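Local atomic coordinates of Di-haem cytochrome c peroxidase family protein (Burkholderia thailandensis E264, PDB entry 6NX0), a protein that carries two covalently bound haems c, displays an unusually stable bis-Fe(IV) state and probably acts as an electron-transferring peroxidase. Residues A142-V146 with N332-P336; L163-Y168 with S262-F268; R316-T320 with P370-N374; I327-R331 with F414-P418. All coordinates share one frame. Where two conformers were deposited one is given. Numbering follows the deposited sequence.

Overall arrangement
Starting from the N terminus, the chain opens contact 1 at 142-146, and before that loop shuts, contact 2 opens at 163-168 and closes at 262-268, all within the region of the first haem. Contacts 3 and 4 open in turn at 316-320 and 327-331; then 332-336 closes contact 1, 370-374 closes contact 3 and 414-418 closes contact 4. Contacts 1, 3 and 4 therefore cross one another, while contact 2 precedes 3 and 4 in series. Contact 1 joins the two haem-bearing halves, and contacts 3 and 4 both line the second haem. Contacts 2 and 3 touch, F268 CD1 lying 3.5 Å from R373 NH2, so the halves also meet there.

Contact 1 of 4, residues A142-V146 with N332-P336; sequences AGPRV and NRALP
One side-chain amide, that of N332, does two jobs here: its OD1 closes an Asx turn by accepting from A334 N at 2.9 Å, while its ND2 reaches across the interface to P144 O, also at 2.9 Å. The Asx turn overlies a type I beta turn from N332 to L335, in which L335 N meets N332 O at 3.2 Å. Neither segment is regular; 142-146 leaves helix 138-142 at G143, and R145 takes a left-handed conformation (phi/psi 63/30). P144 and A334 face each other with CA atoms 4.8 Å apart. N332 has chi1 t and ND2 also bonds N384 O, while R145 bonds G385 and V386 carbonyls, so both segments share the 384-386 loop. This is a loop-to-loop junction between the two cytochrome c-like halves of a dihaem peroxidase. Beside the polar bonds, P144 CB packs 4.0 Å from L335 CD2, and that same methyl sits 3.6 Å from V146 CG2.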
# COMPACT_ATOMS: atom_id res chain seq x y z
N ALA A 142 19.26 -7.84 5.53
CA ALA A 142 19.94 -8.34 6.72
C ALA A 142 19.48 -7.64 7.98
O ALA A 142 19.74 -8.14 9.08
CB ALA A 142 21.46 -8.17 6.57
N GLY A 143 18.81 -6.51 7.83
CA GLY A 143 18.43 -5.68 8.95
C GLY A 143 16.92 -5.47 9.01
O GLY A 143 16.17 -6.37 9.40
N PRO A 144 16.45 -4.29 8.62
CA PRO A 144 15.06 -3.92 8.92
C PRO A 144 14.01 -4.51 8.00
O PRO A 144 12.82 -4.45 8.36
CB PRO A 144 15.08 -2.39 8.79
CG PRO A 144 16.20 -2.09 7.94
CD PRO A 144 17.25 -3.13 8.19
N ARG A 145 14.38 -5.04 6.84
CA ARG A 145 13.42 -5.63 5.90
C ARG A 145 12.41 -4.61 5.38
O ARG A 145 11.27 -4.94 5.05
CB ARG A 145 12.71 -6.83 6.54
CG ARG A 145 13.71 -7.83 7.13
CD ARG A 145 13.03 -9.11 7.62
NE ARG A 145 12.03 -8.89 8.67
CZ ARG A 145 12.30 -8.79 9.97
NH1 ARG A 145 13.55 -8.86 10.41
NH2 ARG A 145 11.32 -8.62 10.85
N VAL A 146 12.84 -3.36 5.29
CA VAL A 146 12.14 -2.31 4.56
C VAL A 146 13.19 -1.61 3.70
O VAL A 146 14.39 -1.80 3.93
CB VAL A 146 11.42 -1.33 5.50
CG1 VAL A 146 10.45 -2.05 6.39
CG2 VAL A 146 12.42 -0.54 6.34
N ASN A 332 8.38 -4.85 14.58
CA ASN A 332 9.62 -5.18 13.89
C ASN A 332 10.75 -4.58 14.72
O ASN A 332 11.00 -3.37 14.65
CB ASN A 332 9.63 -4.65 12.47
CG ASN A 332 10.91 -5.00 11.74
OD1 ASN A 332 11.89 -5.38 12.36
ND2 ASN A 332 10.90 -4.89 10.42
N ARG A 333 11.40 -5.42 15.52
CA ARG A 333 12.38 -4.92 16.46
C ARG A 333 13.68 -4.49 15.78
O ARG A 333 14.54 -3.89 16.44
CB ARG A 333 12.65 -5.99 17.53
CG ARG A 333 11.40 -6.30 18.36
CD ARG A 333 11.57 -7.57 19.19
NE ARG A 333 11.87 -8.70 18.31
CZ ARG A 333 12.26 -9.90 18.71
NH1 ARG A 333 12.41 -10.17 20.00
NH2 ARG A 333 12.51 -10.84 17.80
N ALA A 334 13.83 -4.77 14.49
CA ALA A 334 15.00 -4.35 13.73
C ALA A 334 14.80 -3.01 13.02
O ALA A 334 15.74 -2.52 12.38
CB ALA A 334 15.38 -5.43 12.72
N LEU A 335 13.62 -2.40 13.09
CA LEU A 335 13.46 -1.07 12.52
C LEU A 335 14.16 -0.01 13.38
O LEU A 335 13.97 0.01 14.59
CB LEU A 335 11.98 -0.69 12.41
CG LEU A 335 11.19 -1.17 11.22
CD1 LEU A 335 9.73 -0.77 11.39
CD2 LEU A 335 11.71 -0.58 9.92
N PRO A 336 14.93 0.90 12.78
CA PRO A 336 15.68 1.88 13.58
C PRO A 336 14.84 2.67 14.57
O PRO A 336 15.25 2.81 15.74
CB PRO A 336 16.32 2.76 12.51
CG PRO A 336 16.56 1.83 11.37
CD PRO A 336 15.39 0.88 11.37

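Contact 2 of 4, residues L163-Y168 with S262-F268; sequences LLYVRY and SDEMAPF. With HEC (heme c), chain B.
The Y165 ring sets its edge against the face of F268, a T-shaped pair with centroids 4.8 Å apart and planes at 61°. Both side chains take chi1 m, and Y165 OH accepts from F268 N at 2.8 Å while also bonding D459. L163 to V166 form a type II beta turn, with V166 N 3.2 Å from L163 O and Y165 in its third position at phi/psi 71/5; a short 3-10 segment, 166-168, follows. The opposing 262-268 has its own 3-10 turn at 263-264. In register, L164 faces M265 and Y165 faces A266, CA atoms 5.0 and 4.8 Å apart, and Y165 N bonds M265 O at 2.9 Å with an almost straight N-H...O. The extended R167 (chi1 p, then t, t) lies with one guanidinium face over A266 CB and forms a salt bridge from NH1 to D263 OD1 at 2.8 Å; its NH2 bonds Y168 OH at 3.0 Å. Water 1 links R167 N (3.0 Å) to M265 O (3.1 Å). L164 CD2 fills the apolar side, 4.1 Å from both M265 SD and P267 CD. At the inner end L163 CD2 touches haem atom C3A at 3.5 Å, on the side of the axial H126 and opposite water 3, as expected of a loop lining the proximal pocket of a dihaem peroxidase.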
# COMPACT_ATOMS: atom_id res chain seq x y z
N LEU A 163 3.20 -0.49 -6.66
CA LEU A 163 2.43 0.61 -7.24
C LEU A 163 1.50 0.20 -8.36
O LEU A 163 0.74 1.04 -8.84
CB LEU A 163 3.36 1.72 -7.74
CG LEU A 163 4.35 2.27 -6.72
CD1 LEU A 163 5.15 3.44 -7.31
CD2 LEU A 163 3.65 2.70 -5.47
N LEU A 164 1.51 -1.06 -8.79
CA LEU A 164 0.45 -1.45 -9.71
C LEU A 164 -0.89 -1.29 -9.00
O LEU A 164 -1.00 -1.53 -7.79
CB LEU A 164 0.64 -2.88 -10.21
CG LEU A 164 1.89 -3.13 -11.08
CD1 LEU A 164 1.90 -4.58 -11.48
CD2 LEU A 164 1.95 -2.23 -12.30
N TYR A 165 -1.90 -0.86 -9.75
CA TYR A 165 -3.28 -0.65 -9.28
C TYR A 165 -3.41 0.57 -8.35
O TYR A 165 -4.50 0.81 -7.80
CB TYR A 165 -3.85 -1.92 -8.62
CG TYR A 165 -3.66 -3.10 -9.52
CD1 TYR A 165 -4.44 -3.28 -10.65
CD2 TYR A 165 -2.62 -3.99 -9.30
CE1 TYR A 165 -4.22 -4.33 -11.52
CE2 TYR A 165 -2.39 -5.06 -10.17
CZ TYR A 165 -3.19 -5.21 -11.28
OH TYR A 165 -3.00 -6.25 -12.18
N VAL A 166 -2.34 1.33 -8.15
CA VAL A 166 -2.42 2.48 -7.25
C VAL A 166 -3.37 3.54 -7.78
O VAL A 166 -3.86 4.36 -6.99
CB VAL A 166 -0.99 3.06 -7.02
CG1 VAL A 166 -0.49 3.86 -8.23
CG2 VAL A 166 -0.94 3.92 -5.73
N ARG A 167 -3.66 3.56 -9.08
CA ARG A 167 -4.58 4.55 -9.63
C ARG A 167 -6.00 4.40 -9.08
O ARG A 167 -6.80 5.33 -9.21
CB ARG A 167 -4.60 4.45 -11.16
CG ARG A 167 -5.28 3.22 -11.73
CD ARG A 167 -5.20 3.25 -13.27
NE ARG A 167 -5.99 2.19 -13.88
CZ ARG A 167 -6.15 2.04 -15.19
NH1 ARG A 167 -5.55 2.89 -16.01
NH2 ARG A 167 -6.90 1.05 -15.69
N TYR A 168 -6.31 3.29 -8.44
CA TYR A 168 -7.63 3.09 -7.86
C TYR A 168 -7.73 3.52 -6.40
O TYR A 168 -8.82 3.43 -5.83
CB TYR A 168 -8.04 1.61 -7.98
CG TYR A 168 -8.18 1.15 -9.40
CD1 TYR A 168 -9.31 1.45 -10.14
CD2 TYR A 168 -7.16 0.44 -10.03
CE1 TYR A 168 -9.41 1.07 -11.47
CE2 TYR A 168 -7.27 0.05 -11.34
CZ TYR A 168 -8.40 0.36 -12.05
OH TYR A 168 -8.54 0.01 -13.37
N SER A 262 -1.63 5.32 -15.96
CA SER A 262 -1.68 4.74 -17.29
C SER A 262 -2.07 3.27 -17.21
O SER A 262 -1.88 2.60 -16.19
CB SER A 262 -0.35 4.93 -18.02
OG SER A 262 0.70 4.17 -17.45
N ASP A 263 -2.61 2.76 -18.31
CA ASP A 263 -3.16 1.41 -18.28
C ASP A 263 -2.09 0.36 -18.00
O ASP A 263 -2.39 -0.68 -17.42
CB ASP A 263 -3.86 1.11 -19.61
CG ASP A 263 -5.20 1.82 -19.76
OD1 ASP A 263 -5.74 2.39 -18.79
OD2 ASP A 263 -5.74 1.78 -20.89
N GLU A 264 -0.84 0.60 -18.41
CA GLU A 264 0.16 -0.42 -18.16
C GLU A 264 0.44 -0.58 -16.68
O GLU A 264 1.03 -1.58 -16.28
CB GLU A 264 1.45 -0.12 -18.92
CG GLU A 264 2.27 1.05 -18.43
CD GLU A 264 3.69 1.02 -19.03
OE1 GLU A 264 4.11 -0.04 -19.54
OE2 GLU A 264 4.38 2.05 -18.99
N MET A 265 -0.00 0.36 -15.86
CA MET A 265 0.17 0.27 -14.42
C MET A 265 -1.02 -0.39 -13.72
O MET A 265 -1.10 -0.36 -12.49
CB MET A 265 0.46 1.67 -13.85
CG MET A 265 1.76 2.28 -14.39
SD MET A 265 3.21 1.22 -14.12
CE MET A 265 3.59 1.65 -12.44
N ALA A 266 -1.92 -1.02 -14.50
CA ALA A 266 -3.03 -1.82 -13.98
C ALA A 266 -3.31 -2.95 -14.97
O ALA A 266 -4.31 -2.95 -15.69
CB ALA A 266 -4.27 -0.94 -13.76
N PRO A 267 -2.42 -3.96 -15.01
CA PRO A 267 -2.49 -4.95 -16.11
C PRO A 267 -3.63 -5.95 -16.01
O PRO A 267 -4.13 -6.39 -17.06
CB PRO A 267 -1.13 -5.66 -16.02
CG PRO A 267 -0.25 -4.80 -15.14
CD PRO A 267 -1.18 -4.08 -14.22
N PHE A 268 -4.01 -6.39 -14.81
CA PHE A 268 -5.04 -7.42 -14.64
C PHE A 268 -4.73 -8.66 -15.49
O PHE A 268 -5.54 -9.10 -16.31
CB PHE A 268 -6.43 -6.86 -14.98
CG PHE A 268 -6.89 -5.77 -14.04
CD1 PHE A 268 -7.30 -6.06 -12.74
CD2 PHE A 268 -6.94 -4.45 -14.47
CE1 PHE A 268 -7.73 -5.07 -11.89
CE2 PHE A 268 -7.37 -3.45 -13.61
CZ PHE A 268 -7.77 -3.77 -12.32
FE HEC B . 7.53 5.19 -2.91
CHA HEC B . 4.71 4.56 -1.00
CHB HEC B . 5.57 6.54 -5.33
CHC HEC B . 10.29 6.68 -4.33
CHD HEC B . 9.55 3.98 -0.39
NA HEC B . 5.53 5.41 -3.15
C1A HEC B . 4.53 5.11 -2.24
C2A HEC B . 3.26 5.43 -2.83
C3A HEC B . 3.50 5.87 -4.07
C4A HEC B . 4.93 5.96 -4.26
CMA HEC B . 2.48 6.42 -5.06
CAA HEC B . 1.90 5.27 -2.14
CBA HEC B . 1.27 3.94 -2.51
CGA HEC B . 0.01 3.64 -1.75
O1A HEC B . -0.65 2.64 -2.14
O2A HEC B . -0.25 4.30 -0.69
NB HEC B . 7.88 6.40 -4.50
C1B HEC B . 6.91 6.87 -5.37
C2B HEC B . 7.55 7.69 -6.35
C3B HEC B . 8.84 7.83 -6.03
C4B HEC B . 9.07 6.98 -4.88
CMB HEC B . 6.81 8.36 -7.52
CAB HEC B . 9.96 8.59 -6.77
CBB HEC B . 9.69 10.11 -6.69
NC HEC B . 9.52 5.29 -2.46
C1C HEC B . 10.49 5.92 -3.22
C2C HEC B . 11.77 5.47 -2.73
C3C HEC B . 11.60 4.69 -1.66
C4C HEC B . 10.16 4.59 -1.45
CMC HEC B . 13.11 5.76 -3.43
CAC HEC B . 12.62 3.73 -1.03
CBC HEC B . 13.74 4.50 -0.30
ND HEC B . 7.18 4.38 -1.08
C1D HEC B . 8.19 3.92 -0.21
C2D HEC B . 7.56 3.49 1.02
C3D HEC B . 6.10 3.73 0.86
C4D HEC B . 5.93 4.27 -0.46
CMD HEC B . 8.27 3.03 2.27
CAD HEC B . 4.99 3.49 1.90
CBD HEC B . 5.14 4.57 2.95
CGD HEC B . 3.92 4.72 3.84
O1D HEC B . 2.95 3.95 3.65
O2D HEC B . 4.01 5.58 4.76
O HOH W 1 -2.16 2.23 -11.27
O HOH W 2 -8.55 2.33 -18.40
O HOH W 3 7.39 6.98 -1.66

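Contact 3 of 4, residues R316-T320 with P370-N374; sequences RSLFT and PGLRN. With HEC (heme c), chain C.
Segments 316-320 and 370-374 run roughly antiparallel, their end-to-end directions 155° apart, yet neither is a strand. F319 and G371 come closest, CA to CA 4.7 Å, and F319 adopts a left-handed conformation (phi/psi 64/32), which turns the chain between L318 and T320. G371 CA lies 3.5 Å from F319 O in a nearly linear CA-H...O contact, and 3.5 Å from L318 O; a CB on G371 would come within 2.8 Å of that same L318 O. Among the side chains, R373 stretches along the neighbouring segment (chi1 m, then t, t) and grips one carbonyl twice, NE to S317 O at 2.9 Å and NH2 to S317 O at 3.0 Å. Its charge is met by D273, and it makes a cation-pi contact with Y165. F319, chi1 m, sets its CB 4.0 Å from L372 CB, while its ring meets Y272 edge-to-face. On the far side P370 CD touches haem atom C3D at 3.3 Å and L372 CD2 touches C3A at 3.6 Å. F319 O accepts a hydrogen bond from ND1 of H305, an axial ligand of this haem with Y397, and P370 O a weak one. These carbonyls, 3.4 Å apart, thus converge on one imidazole N-H, consistent with holding the ring in one orientation and with a somewhat more electron-rich ligand.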
# COMPACT_ATOMS: atom_id res chain seq x y z
N ARG A 316 -13.38 -4.98 -10.29
CA ARG A 316 -14.18 -5.17 -9.09
C ARG A 316 -13.48 -6.09 -8.08
O ARG A 316 -14.07 -6.40 -7.05
CB ARG A 316 -15.57 -5.71 -9.45
CG ARG A 316 -16.47 -4.68 -10.17
CD ARG A 316 -17.95 -5.14 -10.27
NE ARG A 316 -18.89 -4.06 -10.62
CZ ARG A 316 -19.16 -3.02 -9.84
NH1 ARG A 316 -18.56 -2.89 -8.67
NH2 ARG A 316 -20.04 -2.09 -10.23
N SER A 317 -12.24 -6.52 -8.35
CA SER A 317 -11.49 -7.35 -7.42
C SER A 317 -10.14 -6.69 -7.20
O SER A 317 -9.13 -7.08 -7.78
CB SER A 317 -11.33 -8.76 -7.91
OG SER A 317 -12.59 -9.42 -7.97
N LEU A 318 -10.13 -5.68 -6.33
CA LEU A 318 -8.89 -5.02 -5.96
C LEU A 318 -8.35 -5.51 -4.62
O LEU A 318 -7.23 -5.15 -4.25
CB LEU A 318 -9.08 -3.50 -5.94
CG LEU A 318 -9.48 -2.89 -7.30
CD1 LEU A 318 -9.78 -1.42 -7.19
CD2 LEU A 318 -8.41 -3.15 -8.35
N PHE A 319 -9.11 -6.36 -3.91
CA PHE A 319 -8.67 -7.00 -2.68
C PHE A 319 -8.40 -5.98 -1.58
O PHE A 319 -7.56 -6.18 -0.70
CB PHE A 319 -7.47 -7.92 -2.96
CG PHE A 319 -7.87 -9.07 -3.82
CD1 PHE A 319 -8.43 -10.21 -3.26
CD2 PHE A 319 -7.78 -8.98 -5.20
CE1 PHE A 319 -8.85 -11.26 -4.08
CE2 PHE A 319 -8.21 -10.05 -6.00
CZ PHE A 319 -8.73 -11.16 -5.43
N THR A 320 -9.16 -4.90 -1.63
CA THR A 320 -9.23 -3.90 -0.59
C THR A 320 -10.40 -2.99 -0.91
O THR A 320 -10.73 -2.78 -2.08
CB THR A 320 -7.95 -3.06 -0.47
OG1 THR A 320 -8.21 -2.06 0.53
CG2 THR A 320 -7.56 -2.41 -1.79
N PRO A 370 -4.25 -2.97 2.55
CA PRO A 370 -3.57 -3.02 1.25
C PRO A 370 -4.25 -4.00 0.32
O PRO A 370 -4.75 -5.04 0.75
CB PRO A 370 -2.17 -3.51 1.62
CG PRO A 370 -2.41 -4.38 2.82
CD PRO A 370 -3.53 -3.75 3.58
N GLY A 371 -4.23 -3.68 -0.97
CA GLY A 371 -4.62 -4.67 -1.95
C GLY A 371 -3.58 -5.78 -1.98
O GLY A 371 -2.43 -5.56 -1.66
N LEU A 372 -4.02 -6.98 -2.36
CA LEU A 372 -3.22 -8.19 -2.30
C LEU A 372 -2.72 -8.66 -3.66
O LEU A 372 -2.09 -9.72 -3.74
CB LEU A 372 -4.02 -9.31 -1.61
CG LEU A 372 -4.46 -8.97 -0.18
CD1 LEU A 372 -5.18 -10.15 0.46
CD2 LEU A 372 -3.26 -8.57 0.66
N ARG A 373 -3.00 -7.93 -4.74
CA ARG A 373 -2.44 -8.34 -6.03
C ARG A 373 -0.92 -8.27 -5.96
O ARG A 373 -0.35 -7.32 -5.43
CB ARG A 373 -2.98 -7.47 -7.16
CG ARG A 373 -4.46 -7.75 -7.42
CD ARG A 373 -5.11 -6.78 -8.34
NE ARG A 373 -6.43 -7.22 -8.80
CZ ARG A 373 -6.62 -8.04 -9.83
NH1 ARG A 373 -5.58 -8.55 -10.48
NH2 ARG A 373 -7.85 -8.38 -10.19
N ASN A 374 -0.29 -9.31 -6.50
CA ASN A 374 1.17 -9.51 -6.51
C ASN A 374 1.77 -9.66 -5.13
O ASN A 374 3.00 -9.57 -4.98
CB ASN A 374 1.87 -8.42 -7.30
CG ASN A 374 1.45 -8.45 -8.74
OD1 ASN A 374 1.78 -9.42 -9.45
ND2 ASN A 374 0.71 -7.44 -9.17
FE HEC C . -5.36 -8.55 5.74
CHA HEC C . -2.44 -6.78 5.43
CHB HEC C . -3.95 -11.19 4.04
CHC HEC C . -8.00 -10.56 6.62
CHD HEC C . -6.93 -5.85 7.11
NA HEC C . -3.56 -8.89 4.85
C1A HEC C . -2.52 -7.99 4.80
C2A HEC C . -1.41 -8.67 4.18
C3A HEC C . -1.86 -9.84 3.71
C4A HEC C . -3.23 -10.01 4.13
CMA HEC C . -1.05 -10.95 3.05
CAA HEC C . -0.04 -8.03 3.87
CBA HEC C . -0.04 -7.34 2.52
CGA HEC C . 1.22 -6.57 2.18
O1A HEC C . 1.16 -5.86 1.14
O2A HEC C . 2.14 -6.43 3.04
NB HEC C . -5.90 -10.46 5.39
C1B HEC C . -5.19 -11.38 4.60
C2B HEC C . -5.92 -12.63 4.59
C3B HEC C . -7.01 -12.50 5.35
C4B HEC C . -7.03 -11.12 5.82
CMB HEC C . -5.50 -13.86 3.75
CAB HEC C . -8.05 -13.57 5.76
CBB HEC C . -7.36 -14.73 6.51
NC HEC C . -7.15 -8.25 6.61
C1C HEC C . -8.07 -9.23 6.94
C2C HEC C . -9.15 -8.60 7.63
C3C HEC C . -8.91 -7.28 7.68
C4C HEC C . -7.63 -7.04 7.07
CMC HEC C . -10.39 -9.39 8.10
CAC HEC C . -9.89 -6.17 8.10
CBC HEC C . -10.24 -6.37 9.59
ND HEC C . -4.79 -6.66 6.13
C1D HEC C . -5.63 -5.70 6.72
C2D HEC C . -4.82 -4.56 7.06
C3D HEC C . -3.44 -4.87 6.64
C4D HEC C . -3.50 -6.16 6.02
CMD HEC C . -5.27 -3.27 7.73
CAD HEC C . -2.20 -3.98 6.82
CBD HEC C . -1.65 -4.23 8.21
CGD HEC C . -0.24 -3.69 8.35
O1D HEC C . 0.36 -3.33 7.31
O2D HEC C . 0.32 -3.81 9.47

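Contact 4 of 4, residues I327-R331 with F414-P418; sequences IAVPR and FDDVP. With HEC (heme c), chain C.
R331 and D416 bury the largest areas, joined by a salt bridge from R331 NH1 to D416 OD1 at 2.9 Å. R331 is fully extended (chi1 to chi3 all t), with its guanidinium also bonded to the carbonyls of N338 and H343 and in cation-pi contact with F344. The CA atoms of R331 and D416 lie 4.6 Å apart, and R331 N bonds D415 OD1 at 2.9 Å; D415, chi1 p, turns its OD2 to H409. Two waters bridge the segments by hydrogen bonds: water 4 to V329 O and D416 OD2, both at 2.8 Å, and water 5 to V329 O and D416 N, both at 2.9 Å. A328, the third main contributor, turns in a left-handed conformation (phi/psi 59/55) and pushes its CB against F414 CD1 at 3.7 Å and V417 CG2 at 4.0 Å, while 329-331 stays extended. On the haem side, V329 CG2 comes 3.4 Å from propionate O2D. Thus 327-331, leaving strand 324-325, is held between the loop beyond helix 404-407 and helix 390-399, where V329 and P330 pack on F396 and I327 on Y397, the tyrosine that ligates the second haem iron.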
# COMPACT_ATOMS: atom_id res chain seq x y z
N ILE A 327 -5.09 -4.23 12.91
CA ILE A 327 -4.88 -5.66 13.17
C ILE A 327 -3.64 -5.93 14.04
O ILE A 327 -3.43 -7.09 14.44
CB ILE A 327 -4.83 -6.49 11.87
CG1 ILE A 327 -3.57 -6.21 11.03
CG2 ILE A 327 -6.08 -6.24 11.02
CD1 ILE A 327 -3.36 -7.21 9.88
N ALA A 328 -2.84 -4.89 14.34
CA ALA A 328 -1.77 -4.98 15.35
C ALA A 328 -0.74 -6.07 15.02
O ALA A 328 -0.44 -6.94 15.84
CB ALA A 328 -2.37 -5.21 16.74
N VAL A 329 -0.16 -6.00 13.84
CA VAL A 329 0.92 -6.95 13.54
C VAL A 329 2.09 -6.75 14.50
O VAL A 329 2.25 -5.68 15.11
CB VAL A 329 1.39 -6.87 12.07
CG1 VAL A 329 0.24 -7.09 11.12
CG2 VAL A 329 2.11 -5.56 11.81
N PRO A 330 2.93 -7.77 14.68
CA PRO A 330 4.01 -7.69 15.67
C PRO A 330 5.01 -6.59 15.36
O PRO A 330 5.24 -6.23 14.20
CB PRO A 330 4.67 -9.06 15.60
CG PRO A 330 3.59 -9.97 15.05
CD PRO A 330 2.84 -9.11 14.08
N ARG A 331 5.62 -6.07 16.42
CA ARG A 331 6.68 -5.08 16.28
C ARG A 331 7.86 -5.65 15.51
O ARG A 331 8.32 -6.77 15.76
CB ARG A 331 7.13 -4.63 17.67
CG ARG A 331 8.10 -3.43 17.68
CD ARG A 331 8.27 -3.02 19.12
NE ARG A 331 9.12 -1.86 19.40
CZ ARG A 331 8.70 -0.61 19.45
NH1 ARG A 331 7.43 -0.31 19.13
NH2 ARG A 331 9.53 0.37 19.80
N PHE A 414 -0.58 -7.32 22.28
CA PHE A 414 0.10 -6.67 21.17
C PHE A 414 1.36 -5.96 21.66
O PHE A 414 1.35 -5.26 22.68
CB PHE A 414 -0.83 -5.66 20.51
CG PHE A 414 -2.29 -6.10 20.49
CD1 PHE A 414 -2.66 -7.22 19.78
CD2 PHE A 414 -3.26 -5.40 21.19
CE1 PHE A 414 -3.97 -7.64 19.76
CE2 PHE A 414 -4.59 -5.81 21.16
CZ PHE A 414 -4.94 -6.94 20.45
N ASP A 415 2.46 -6.12 20.92
CA ASP A 415 3.69 -5.45 21.32
C ASP A 415 4.06 -4.29 20.42
O ASP A 415 5.12 -3.69 20.63
CB ASP A 415 4.85 -6.44 21.41
CG ASP A 415 5.31 -7.01 20.07
OD1 ASP A 415 4.66 -6.82 19.03
OD2 ASP A 415 6.39 -7.66 20.08
N ASP A 416 3.21 -3.90 19.46
CA ASP A 416 3.52 -2.72 18.67
C ASP A 416 2.41 -1.69 18.74
O ASP A 416 2.27 -0.85 17.83
CB ASP A 416 3.81 -3.09 17.23
CG ASP A 416 4.69 -2.07 16.53
OD1 ASP A 416 5.48 -1.34 17.22
OD2 ASP A 416 4.59 -1.98 15.29
N VAL A 417 1.61 -1.73 19.80
CA VAL A 417 0.57 -0.73 20.07
C VAL A 417 0.78 -0.21 21.48
O VAL A 417 0.91 -1.02 22.42
CB VAL A 417 -0.84 -1.33 19.90
CG1 VAL A 417 -1.88 -0.29 20.21
CG2 VAL A 417 -1.05 -1.92 18.49
N PRO A 418 0.85 1.09 21.69
CA PRO A 418 0.97 1.62 23.05
C PRO A 418 -0.17 1.11 23.92
O PRO A 418 -1.28 0.89 23.44
CB PRO A 418 0.89 3.13 22.86
CG PRO A 418 1.11 3.39 21.41
CD PRO A 418 0.72 2.16 20.68
FE HEC C . -5.36 -8.55 5.74
CHA HEC C . -2.44 -6.78 5.43
CHB HEC C . -3.95 -11.19 4.04
CHC HEC C . -8.00 -10.56 6.62
CHD HEC C . -6.93 -5.85 7.11
NA HEC C . -3.56 -8.89 4.85
C1A HEC C . -2.52 -7.99 4.80
C2A HEC C . -1.41 -8.67 4.18
C3A HEC C . -1.86 -9.84 3.71
C4A HEC C . -3.23 -10.01 4.13
CMA HEC C . -1.05 -10.95 3.05
CAA HEC C . -0.04 -8.03 3.87
CBA HEC C . -0.04 -7.34 2.52
CGA HEC C . 1.22 -6.57 2.18
O1A HEC C . 1.16 -5.86 1.14
O2A HEC C . 2.14 -6.43 3.04
NB HEC C . -5.90 -10.46 5.39
C1B HEC C . -5.19 -11.38 4.60
C2B HEC C . -5.92 -12.63 4.59
C3B HEC C . -7.01 -12.50 5.35
C4B HEC C . -7.03 -11.12 5.82
CMB HEC C . -5.50 -13.86 3.75
CAB HEC C . -8.05 -13.57 5.76
CBB HEC C . -7.36 -14.73 6.51
NC HEC C . -7.15 -8.25 6.61
C1C HEC C . -8.07 -9.23 6.94
C2C HEC C . -9.15 -8.60 7.63
C3C HEC C . -8.91 -7.28 7.68
C4C HEC C . -7.63 -7.04 7.07
CMC HEC C . -10.39 -9.39 8.10
CAC HEC C . -9.89 -6.17 8.10
CBC HEC C . -10.24 -6.37 9.59
ND HEC C . -4.79 -6.66 6.13
C1D HEC C . -5.63 -5.70 6.72
C2D HEC C . -4.82 -4.56 7.06
C3D HEC C . -3.44 -4.87 6.64
C4D HEC C . -3.50 -6.16 6.02
CMD HEC C . -5.27 -3.27 7.73
CAD HEC C . -2.20 -3.98 6.82
CBD HEC C . -1.65 -4.23 8.21
CGD HEC C . -0.24 -3.69 8.35
O1D HEC C . 0.36 -3.33 7.31
O2D HEC C . 0.32 -3.81 9.47
O HOH W 4 2.32 -3.10 14.12
O HOH W 5 1.32 -5.32 17.78